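Local coordinates for protein carboxypeptidase Y inhibitor (Saccharomyces cerevisiae, PDB 1WPX) that inhibits carboxypeptidase Y specifically and potently, as a member of the phosphatidylethanolamine-binding protein family, at residues V165-K170 with L207-S212; T91-D96 with H112-D117; L37-S42 with P62-T67. All coordinates share one frame; numbering follows the deposited sequence.

Contact 1. Residues V165-K170 with L207-S212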
loop_
_atom_site.group_PDB
_atom_site.type_symbol
_atom_site.label_atom_id
_atom_site.label_comp_id
_atom_site.label_asym_id
_atom_site.label_seq_id
_atom_site.Cartn_x
_atom_site.Cartn_y
_atom_site.Cartn_z
ATOM N N VAL B 165 11.598 -7.642 17.782
ATOM C CA VAL B 165 11.216 -8.843 17.046
ATOM C C VAL B 165 10.420 -9.942 17.757
ATOM O O VAL B 165 10.849 -10.487 18.771
ATOM C CB VAL B 165 12.479 -9.494 16.431
ATOM C CG1 VAL B 165 12.092 -10.558 15.420
ATOM C CG2 VAL B 165 13.340 -8.422 15.777
ATOM N N PHE B 166 9.256 -10.268 17.198
ATOM C CA PHE B 166 8.420 -11.337 17.729
ATOM C C PHE B 166 8.721 -12.601 16.927
ATOM O O PHE B 166 8.803 -12.554 15.696
ATOM C CB PHE B 166 6.934 -11.002 17.589
ATOM C CG PHE B 166 6.467 -9.925 18.516
ATOM C CD1 PHE B 166 6.276 -8.624 18.055
ATOM C CD2 PHE B 166 6.208 -10.210 19.855
ATOM C CE1 PHE B 166 5.829 -7.624 18.914
ATOM C CE2 PHE B 166 5.763 -9.217 20.719
ATOM C CZ PHE B 166 5.572 -7.918 20.248
ATOM N N LEU B 167 8.899 -13.722 17.624
ATOM C CA LEU B 167 9.183 -14.998 16.969
ATOM C C LEU B 167 8.327 -16.124 17.543
ATOM O O LEU B 167 8.220 -16.276 18.766
ATOM C CB LEU B 167 10.663 -15.370 17.111
ATOM C CG LEU B 167 11.699 -14.370 16.595
ATOM C CD1 LEU B 167 12.123 -13.469 17.734
ATOM C CD2 LEU B 167 12.905 -15.100 16.054
ATOM N N LEU B 168 7.717 -16.907 16.656
ATOM C CA LEU B 168 6.880 -18.022 17.074
ATOM C C LEU B 168 7.605 -19.342 16.810
ATOM O O LEU B 168 7.990 -19.634 15.675
ATOM C CB LEU B 168 5.545 -18.006 16.321
ATOM C CG LEU B 168 4.549 -19.096 16.734
ATOM C CD1 LEU B 168 4.072 -18.813 18.143
ATOM C CD2 LEU B 168 3.365 -19.135 15.783
ATOM N N TYR B 169 7.798 -20.133 17.863
ATOM C CA TYR B 169 8.473 -21.420 17.726
ATOM C C TYR B 169 7.565 -22.595 18.058
ATOM O O TYR B 169 6.684 -22.492 18.910
ATOM C CB TYR B 169 9.688 -21.501 18.649
ATOM C CG TYR B 169 10.844 -20.611 18.279
ATOM C CD1 TYR B 169 10.919 -19.302 18.753
ATOM C CD2 TYR B 169 11.878 -21.085 17.469
ATOM C CE1 TYR B 169 12.003 -18.484 18.432
ATOM C CE2 TYR B 169 12.962 -20.280 17.136
ATOM C CZ TYR B 169 13.022 -18.977 17.624
ATOM O OH TYR B 169 14.107 -18.183 17.317
ATOM N N LYS B 170 7.783 -23.713 17.376
ATOM C CA LYS B 170 7.022 -24.925 17.649
ATOM C C LYS B 170 7.921 -25.748 18.562
ATOM O O LYS B 170 9.092 -25.950 18.251
ATOM C CB LYS B 170 6.756 -25.713 16.372
ATOM C CG LYS B 170 6.078 -27.040 16.645
ATOM C CD LYS B 170 6.176 -27.981 15.463
ATOM C CE LYS B 170 5.635 -29.357 15.830
ATOM N NZ LYS B 170 5.662 -30.310 14.678
ATOM N N LEU B 207 14.020 -25.860 19.267
ATOM C CA LEU B 207 12.765 -25.218 18.881
ATOM C C LEU B 207 12.758 -24.964 17.378
ATOM O O LEU B 207 13.794 -24.690 16.785
ATOM C CB LEU B 207 12.577 -23.899 19.634
ATOM C CG LEU B 207 12.653 -23.965 21.162
ATOM C CD1 LEU B 207 12.083 -22.684 21.738
ATOM C CD2 LEU B 207 11.877 -25.162 21.682
ATOM N N GLN B 208 11.588 -25.068 16.764
ATOM C CA GLN B 208 11.463 -24.861 15.327
ATOM C C GLN B 208 10.781 -23.525 15.031
ATOM O O GLN B 208 9.604 -23.351 15.337
ATOM C CB GLN B 208 10.641 -25.997 14.715
ATOM C CG GLN B 208 10.797 -26.156 13.208
ATOM C CD GLN B 208 9.721 -27.046 12.601
ATOM O OE1 GLN B 208 9.391 -28.103 13.141
ATOM N NE2 GLN B 208 9.174 -26.622 11.469
ATOM N N LEU B 209 11.521 -22.591 14.439
ATOM C CA LEU B 209 10.982 -21.273 14.088
ATOM C C LEU B 209 9.870 -21.437 13.056
ATOM O O LEU B 209 10.062 -22.097 12.040
ATOM C CB LEU B 209 12.075 -20.391 13.484
ATOM C CG LEU B 209 12.078 -18.893 13.810
ATOM C CD1 LEU B 209 12.673 -18.125 12.631
ATOM C CD2 LEU B 209 10.677 -18.402 14.102
ATOM N N VAL B 210 8.715 -20.832 13.306
ATOM C CA VAL B 210 7.599 -20.939 12.373
ATOM C C VAL B 210 7.181 -19.603 11.764
ATOM O O VAL B 210 6.760 -19.556 10.610
ATOM C CB VAL B 210 6.366 -21.602 13.054
ATOM C CG1 VAL B 210 5.125 -21.450 12.186
ATOM C CG2 VAL B 210 6.639 -23.079 13.271
ATOM N N ALA B 211 7.298 -18.520 12.530
ATOM C CA ALA B 211 6.908 -17.205 12.031
ATOM C C ALA B 211 7.567 -16.060 12.787
ATOM O O ALA B 211 8.148 -16.259 13.857
ATOM C CB ALA B 211 5.396 -17.055 12.095
ATOM N N SER B 212 7.464 -14.859 12.219
ATOM C CA SER B 212 8.043 -13.662 12.822
ATOM C C SER B 212 7.481 -12.344 12.274
ATOM O O SER B 212 7.178 -12.228 11.092
ATOM C CB SER B 212 9.558 -13.669 12.632
ATOM O OG SER B 212 10.133 -12.493 13.172
#
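The phenol ring of Tyr169 carries one branch of Leu209 over a face: CD2 of Leu209 sits 4.3 Å from the ring centroid, 12° off the normal, a CH-pi contact. The leucine reaches across the strand obliquely, so that its CG also comes within 3.7 Å of Tyr169 CE2. The Leu207 side chain runs at about a right angle to that of Tyr169 and meets the ring obliquely, its CB 3.6 Å from Tyr169 CD2. Val198 and Ala202 of helix 198-203 also touch this tyrosine. The other ring, Phe166, leads away from residues 207-212 and meets Phe64.

Between the backbones the ladder begins with Lys170 and Gln208, which bond each other in both directions; Lys170 N to Gln208 O measures 2.8 Å. Their long side chains leave the sheet side by side. The next rung is irregular, because Val210 and Ala211 both face Leu168. Val210 N lies 2.8 Å from Leu168 O, nearly along the C=O axis, while Ala211 N adds a weak bond of 3.4 Å to the same oxygen. Leu168 N returns a nearly straight bond to Ala211 O at 175°. Further on, Ser212 has OG anti to its own backbone N (chi1 178°), a torsion that takes the hydroxyl to Phe166 O at 2.9 Å, in the carbonyl plane.

The extra residue lets Leu209 share a face with Tyr169, Leu167 and Ser212, while Ala211 joins Leu168 on the other. This is a classic beta bulge, here in the central antiparallel sheet of a phosphatidylethanolamine-binding protein fold.

Contact 2. Residues T91-D96 with H112-D117; sequences TLVMTD and HLVECD. With SO4 (sulfate ion), chain G.
His112 donates through NE2 to O4 of a bound sulfate, 2.7 Å away and with 165° at the hydrogen, the anion lying at the ring's edge in its plane. Asp96 OD2 is 2.6 Å from the same O4. The imidazole's rotation is fixed from its other nitrogen, where ND1 bonds Met151 O; with both nitrogens apparently donating, the ring may well be positively charged. Asp96 is held in turn by Asp98 N at OD1 and His162 ND1 at OD2, and Ala154 N and Tyr164 OH also hydrogen-bond the sulfate. The ion probably comes from the crystallisation liquor, but its place is consistent with the anion-binding pocket of this family.

Just behind, Met94 O takes two donors, His112 N at 2.9 Å and Leu113 N at 3.3 Å, as a classic bulge puts both residues opposite Met94. Leu92 and Glu115 then pair regularly, with Leu92 N 2.8 Å from Glu115 O.

Met94 runs extended from the backbone and bends at chi3 (134°), which lays CE 3.5 Å from His112 CB, oblique to the ring; lower down, its CB meets Leu113 CB at 3.7 Å.

Strand 162-170 borders residues 91-96 on the side away from residues 112-117, strand 145-148 flanks Val114, and helix 198-203 covers Val93 and Val114.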
loop_
_atom_site.group_PDB
_atom_site.type_symbol
_atom_site.label_atom_id
_atom_site.label_comp_id
_atom_site.label_asym_id
_atom_site.label_seq_id
_atom_site.Cartn_x
_atom_site.Cartn_y
_atom_site.Cartn_z
ATOM N N THR B 91 5.970 -21.514 21.439
ATOM C CA THR B 91 6.691 -20.565 22.268
ATOM C C THR B 91 6.744 -19.234 21.527
ATOM O O THR B 91 7.130 -19.165 20.358
ATOM C CB THR B 91 8.125 -21.044 22.574
ATOM O OG1 THR B 91 8.085 -21.991 23.647
ATOM C CG2 THR B 91 9.016 -19.864 22.967
ATOM N N LEU B 92 6.344 -18.183 22.228
ATOM C CA LEU B 92 6.316 -16.838 21.677
ATOM C C LEU B 92 7.407 -16.008 22.345
ATOM O O LEU B 92 7.417 -15.840 23.566
ATOM C CB LEU B 92 4.938 -16.225 21.934
ATOM C CG LEU B 92 4.390 -15.172 20.977
ATOM C CD1 LEU B 92 4.766 -15.485 19.532
ATOM C CD2 LEU B 92 2.885 -15.153 21.139
ATOM N N VAL B 93 8.320 -15.492 21.531
ATOM C CA VAL B 93 9.436 -14.692 22.022
ATOM C C VAL B 93 9.433 -13.247 21.520
ATOM O O VAL B 93 8.929 -12.957 20.442
ATOM C CB VAL B 93 10.782 -15.335 21.595
ATOM C CG1 VAL B 93 11.945 -14.398 21.900
ATOM C CG2 VAL B 93 10.971 -16.654 22.308
ATOM N N MET B 94 9.988 -12.342 22.322
ATOM C CA MET B 94 10.127 -10.945 21.928
ATOM C C MET B 94 11.527 -10.502 22.336
ATOM O O MET B 94 11.877 -10.536 23.513
ATOM C CB MET B 94 9.099 -10.041 22.601
ATOM C CG MET B 94 9.126 -8.624 22.022
ATOM S SD MET B 94 7.993 -7.454 22.804
ATOM C CE MET B 94 9.079 -6.046 23.025
ATOM N N THR B 95 12.333 -10.099 21.365
ATOM C CA THR B 95 13.686 -9.674 21.677
ATOM C C THR B 95 14.120 -8.425 20.907
ATOM O O THR B 95 13.582 -8.114 19.842
ATOM C CB THR B 95 14.694 -10.809 21.393
ATOM O OG1 THR B 95 15.973 -10.467 21.949
ATOM C CG2 THR B 95 14.830 -11.032 19.889
ATOM N N ASP B 96 15.099 -7.721 21.473
ATOM C CA ASP B 96 15.663 -6.515 20.881
ATOM C C ASP B 96 17.152 -6.772 20.642
ATOM O O ASP B 96 17.917 -6.921 21.590
ATOM C CB ASP B 96 15.478 -5.327 21.836
ATOM C CG ASP B 96 16.170 -4.058 21.344
ATOM O OD1 ASP B 96 16.789 -4.081 20.259
ATOM O OD2 ASP B 96 16.095 -3.029 22.047
ATOM N N HIS B 112 12.585 -9.509 26.162
ATOM C CA HIS B 112 11.372 -8.799 26.528
ATOM C C HIS B 112 10.199 -9.704 26.889
ATOM O O HIS B 112 9.339 -9.332 27.695
ATOM C CB HIS B 112 10.964 -7.867 25.383
ATOM C CG HIS B 112 11.729 -6.582 25.351
ATOM N ND1 HIS B 112 11.410 -5.508 26.153
ATOM C CD2 HIS B 112 12.819 -6.210 24.640
ATOM C CE1 HIS B 112 12.269 -4.528 25.936
ATOM N NE2 HIS B 112 13.135 -4.928 25.023
ATOM N N LEU B 113 10.164 -10.895 26.307
ATOM C CA LEU B 113 9.057 -11.797 26.567
ATOM C C LEU B 113 9.357 -13.205 26.089
ATOM O O LEU B 113 10.064 -13.399 25.096
ATOM C CB LEU B 113 7.802 -11.247 25.878
ATOM C CG LEU B 113 6.444 -11.956 25.872
ATOM C CD1 LEU B 113 6.453 -13.053 24.838
ATOM C CD2 LEU B 113 6.116 -12.485 27.256
ATOM N N VAL B 114 8.827 -14.181 26.823
ATOM C CA VAL B 114 8.991 -15.594 26.507
ATOM C C VAL B 114 7.847 -16.388 27.119
ATOM O O VAL B 114 7.851 -16.664 28.309
ATOM C CB VAL B 114 10.311 -16.172 27.058
ATOM C CG1 VAL B 114 10.337 -17.678 26.845
ATOM C CG2 VAL B 114 11.490 -15.546 26.357
ATOM N N GLU B 115 6.868 -16.740 26.293
ATOM C CA GLU B 115 5.710 -17.514 26.727
ATOM C C GLU B 115 5.796 -18.905 26.115
ATOM O O GLU B 115 6.033 -19.042 24.911
ATOM C CB GLU B 115 4.430 -16.850 26.250
ATOM C CG GLU B 115 3.598 -16.245 27.336
ATOM C CD GLU B 115 2.235 -15.868 26.822
ATOM O OE1 GLU B 115 2.163 -14.988 25.937
ATOM O OE2 GLU B 115 1.240 -16.460 27.294
ATOM N N CYS B 116 5.588 -19.935 26.929
ATOM C CA CYS B 116 5.674 -21.299 26.425
ATOM C C CYS B 116 4.434 -22.134 26.691
ATOM O O CYS B 116 3.529 -21.723 27.424
ATOM C CB CYS B 116 6.888 -22.003 27.026
ATOM S SG CYS B 116 8.422 -21.072 26.888
ATOM N N ASP B 117 4.415 -23.317 26.081
ATOM C CA ASP B 117 3.316 -24.257 26.220
ATOM C C ASP B 117 1.999 -23.607 25.803
ATOM O O ASP B 117 0.990 -23.715 26.500
ATOM C CB ASP B 117 3.223 -24.750 27.663
ATOM C CG ASP B 117 4.581 -25.088 28.252
ATOM O OD1 ASP B 117 5.345 -25.849 27.614
ATOM O OD2 ASP B 117 4.883 -24.590 29.360
HETATM S S SO4 G . 15.190 -2.246 25.341
HETATM O O1 SO4 G . 15.485 -2.610 26.738
HETATM O O2 SO4 G . 13.797 -1.767 25.248
HETATM O O3 SO4 G . 16.114 -1.181 24.907
HETATM O O4 SO4 G . 15.372 -3.427 24.480
#

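Contact 3. Residues L37-S42 with P62-T67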
loop_
_atom_site.group_PDB
_atom_site.type_symbol
_atom_site.label_atom_id
_atom_site.label_comp_id
_atom_site.label_asym_id
_atom_site.label_seq_id
_atom_site.Cartn_x
_atom_site.Cartn_y
_atom_site.Cartn_z
ATOM N N LEU B 37 2.556 -14.148 11.422
ATOM C CA LEU B 37 2.172 -13.791 12.780
ATOM C C LEU B 37 1.606 -12.380 12.880
ATOM O O LEU B 37 2.334 -11.397 12.729
ATOM C CB LEU B 37 3.387 -13.915 13.702
ATOM C CG LEU B 37 3.160 -13.740 15.206
ATOM C CD1 LEU B 37 2.289 -14.863 15.760
ATOM C CD2 LEU B 37 4.512 -13.741 15.895
ATOM N N ALA B 38 0.306 -12.276 13.130
ATOM C CA ALA B 38 -0.314 -10.969 13.274
ATOM C C ALA B 38 -0.221 -10.609 14.746
ATOM O O ALA B 38 -0.613 -11.382 15.611
ATOM C CB ALA B 38 -1.761 -11.013 12.835
ATOM N N VAL B 39 0.321 -9.433 15.022
ATOM C CA VAL B 39 0.484 -8.963 16.386
ATOM C C VAL B 39 -0.090 -7.558 16.463
ATOM O O VAL B 39 0.066 -6.766 15.535
ATOM C CB VAL B 39 1.979 -8.932 16.775
ATOM C CG1 VAL B 39 2.140 -8.571 18.250
ATOM C CG2 VAL B 39 2.621 -10.289 16.467
ATOM N N GLU B 40 -0.755 -7.252 17.571
ATOM C CA GLU B 40 -1.357 -5.940 17.760
ATOM C C GLU B 40 -1.452 -5.543 19.230
ATOM O O GLU B 40 -1.741 -6.373 20.089
ATOM C CB GLU B 40 -2.752 -5.931 17.148
ATOM C CG GLU B 40 -3.477 -4.626 17.319
ATOM C CD GLU B 40 -4.924 -4.727 16.911
ATOM O OE1 GLU B 40 -5.661 -5.516 17.544
ATOM O OE2 GLU B 40 -5.320 -4.024 15.955
ATOM N N TYR B 41 -1.205 -4.269 19.516
ATOM C CA TYR B 41 -1.288 -3.757 20.878
ATOM C C TYR B 41 -2.673 -3.174 21.068
ATOM O O TYR B 41 -3.279 -3.313 22.129
ATOM C CB TYR B 41 -0.231 -2.684 21.102
ATOM C CG TYR B 41 1.155 -3.249 21.272
ATOM C CD1 TYR B 41 1.564 -3.784 22.494
ATOM C CD2 TYR B 41 2.053 -3.278 20.206
ATOM C CE1 TYR B 41 2.837 -4.332 22.651
ATOM C CE2 TYR B 41 3.325 -3.824 20.352
ATOM C CZ TYR B 41 3.708 -4.347 21.575
ATOM O OH TYR B 41 4.962 -4.875 21.723
ATOM N N SER B 42 -3.162 -2.521 20.021
ATOM C CA SER B 42 -4.492 -1.917 20.015
ATOM C C SER B 42 -4.854 -1.626 18.562
ATOM O O SER B 42 -3.979 -1.580 17.697
ATOM C CB SER B 42 -4.514 -0.622 20.832
ATOM O OG SER B 42 -3.688 0.363 20.244
ATOM N N PRO B 62 0.862 -7.494 23.933
ATOM C CA PRO B 62 0.034 -7.503 22.726
ATOM C C PRO B 62 -0.703 -8.815 22.486
ATOM O O PRO B 62 -0.416 -9.826 23.124
ATOM C CB PRO B 62 1.048 -7.222 21.631
ATOM C CG PRO B 62 2.225 -7.999 22.106
ATOM C CD PRO B 62 2.286 -7.654 23.583
ATOM N N GLN B 63 -1.654 -8.786 21.556
ATOM C CA GLN B 63 -2.419 -9.973 21.183
ATOM C C GLN B 63 -1.763 -10.595 19.951
ATOM O O GLN B 63 -1.135 -9.895 19.149
ATOM C CB GLN B 63 -3.855 -9.600 20.856
ATOM C CG GLN B 63 -4.583 -8.923 21.984
ATOM C CD GLN B 63 -5.978 -8.497 21.581
ATOM O OE1 GLN B 63 -6.831 -9.335 21.262
ATOM N NE2 GLN B 63 -6.219 -7.185 21.581
ATOM N N PHE B 64 -1.921 -11.906 19.795
ATOM C CA PHE B 64 -1.324 -12.615 18.669
ATOM C C PHE B 64 -2.324 -13.479 17.908
ATOM O O PHE B 64 -3.345 -13.898 18.449
ATOM C CB PHE B 64 -0.193 -13.512 19.165
ATOM C CG PHE B 64 0.873 -12.786 19.926
ATOM C CD1 PHE B 64 1.987 -12.269 19.268
ATOM C CD2 PHE B 64 0.776 -12.633 21.310
ATOM C CE1 PHE B 64 2.997 -11.611 19.977
ATOM C CE2 PHE B 64 1.777 -11.977 22.030
ATOM C CZ PHE B 64 2.893 -11.465 21.359
ATOM N N GLN B 65 -2.009 -13.734 16.642
ATOM C CA GLN B 65 -2.820 -14.579 15.777
ATOM C C GLN B 65 -1.867 -15.241 14.811
ATOM O O GLN B 65 -0.925 -14.611 14.341
ATOM C CB GLN B 65 -3.851 -13.779 14.976
ATOM C CG GLN B 65 -4.637 -14.661 13.996
ATOM C CD GLN B 65 -5.517 -13.875 13.042
ATOM O OE1 GLN B 65 -5.036 -13.022 12.299
ATOM N NE2 GLN B 65 -6.812 -14.167 13.050
ATOM N N PHE B 66 -2.108 -16.513 14.520
ATOM C CA PHE B 66 -1.259 -17.253 13.596
ATOM C C PHE B 66 -2.086 -17.711 12.408
ATOM O O PHE B 66 -3.131 -18.328 12.567
ATOM C CB PHE B 66 -0.637 -18.462 14.292
ATOM C CG PHE B 66 0.210 -19.316 13.390
ATOM C CD1 PHE B 66 1.288 -18.774 12.701
ATOM C CD2 PHE B 66 -0.065 -20.671 13.237
ATOM C CE1 PHE B 66 2.082 -19.566 11.872
ATOM C CE2 PHE B 66 0.725 -21.474 12.410
ATOM C CZ PHE B 66 1.799 -20.919 11.727
ATOM N N THR B 67 -1.631 -17.371 11.213
ATOM C CA THR B 67 -2.331 -17.782 10.015
ATOM C C THR B 67 -1.440 -18.774 9.302
ATOM O O THR B 67 -0.327 -18.448 8.888
ATOM C CB THR B 67 -2.628 -16.590 9.081
ATOM O OG1 THR B 67 -3.680 -15.799 9.640
ATOM C CG2 THR B 67 -3.058 -17.074 7.711
#
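Pro62 is the bump at one end of this strand pair, and the face of Tyr41 together with a branch of Val39 is what receives it. Its CB stands 3.7 Å from the centroid of the Tyr41 ring, 19° off the normal and offset toward the rim, a CH-pi contact. CD of the proline reaches the same rim, 3.5 Å from Tyr41 CE1, while Val39 CG1, roughly at right angles to the direction of the ring, comes to 3.8 Å from Pro62 CB. Tyr41 starts away from the neighbouring strand, but with CG anti to the carbonyl carbon (chi1 -76°) the ring swings back alongside the proline.

Val39 also fits the next bump. Pointing the same way as Phe64, it brings both methyls against the CD1-CE1 side of that ring, obliquely, CG2 lying 3.5 Å from Phe64 CD1. Leu37 CD1 fills in beyond, 4.4 Å from Phe64 CD1. Between these fittings Ala38 pairs with Gln65 and Glu40 with Gln63, with Gln63 N 2.8 Å from Glu40 O.

An alanine in place of Tyr41 would remove the surface on which Pro62 rests and the hydroxyl that bonds Tyr150 OH, and would probably loosen this end of the pair.

One face is thus apolar and turned to Phe166; the other, Ala38 among Glu40, Gln63 and Gln65, is mainly polar. Gln65 NE2 bonds the backbone of a chain of another protein, whose apolar side chains meet Glu40 and Gln65 and an aromatic one Gln63, so this surface mixes a directed bond with apolar packing.

In the fold
All three contacts lie in connected antiparallel strands. Contacts 1 and 2, with centres 9 Å apart, are joined directly because strands 162-170 and 90-96 are neighbours: Tyr169 N lies 2.8 Å from Thr91 O, probably a hydrogen bond. Contact 3 is about 13 Å from each of them, centre to centre, and faces them through side chains. Leu92 of contact 2 reaches Phe64 of contact 3, while Phe166 of contact 1 lies among Met94, Tyr41 and Phe64, with its CZ 3.4 Å from Tyr41 OH. At the other end, Val210 and Leu168 pack on Phe66. Contact 2 supplies His112 and Asp96 to the sulfate site, and contact 3 meets the partner protein.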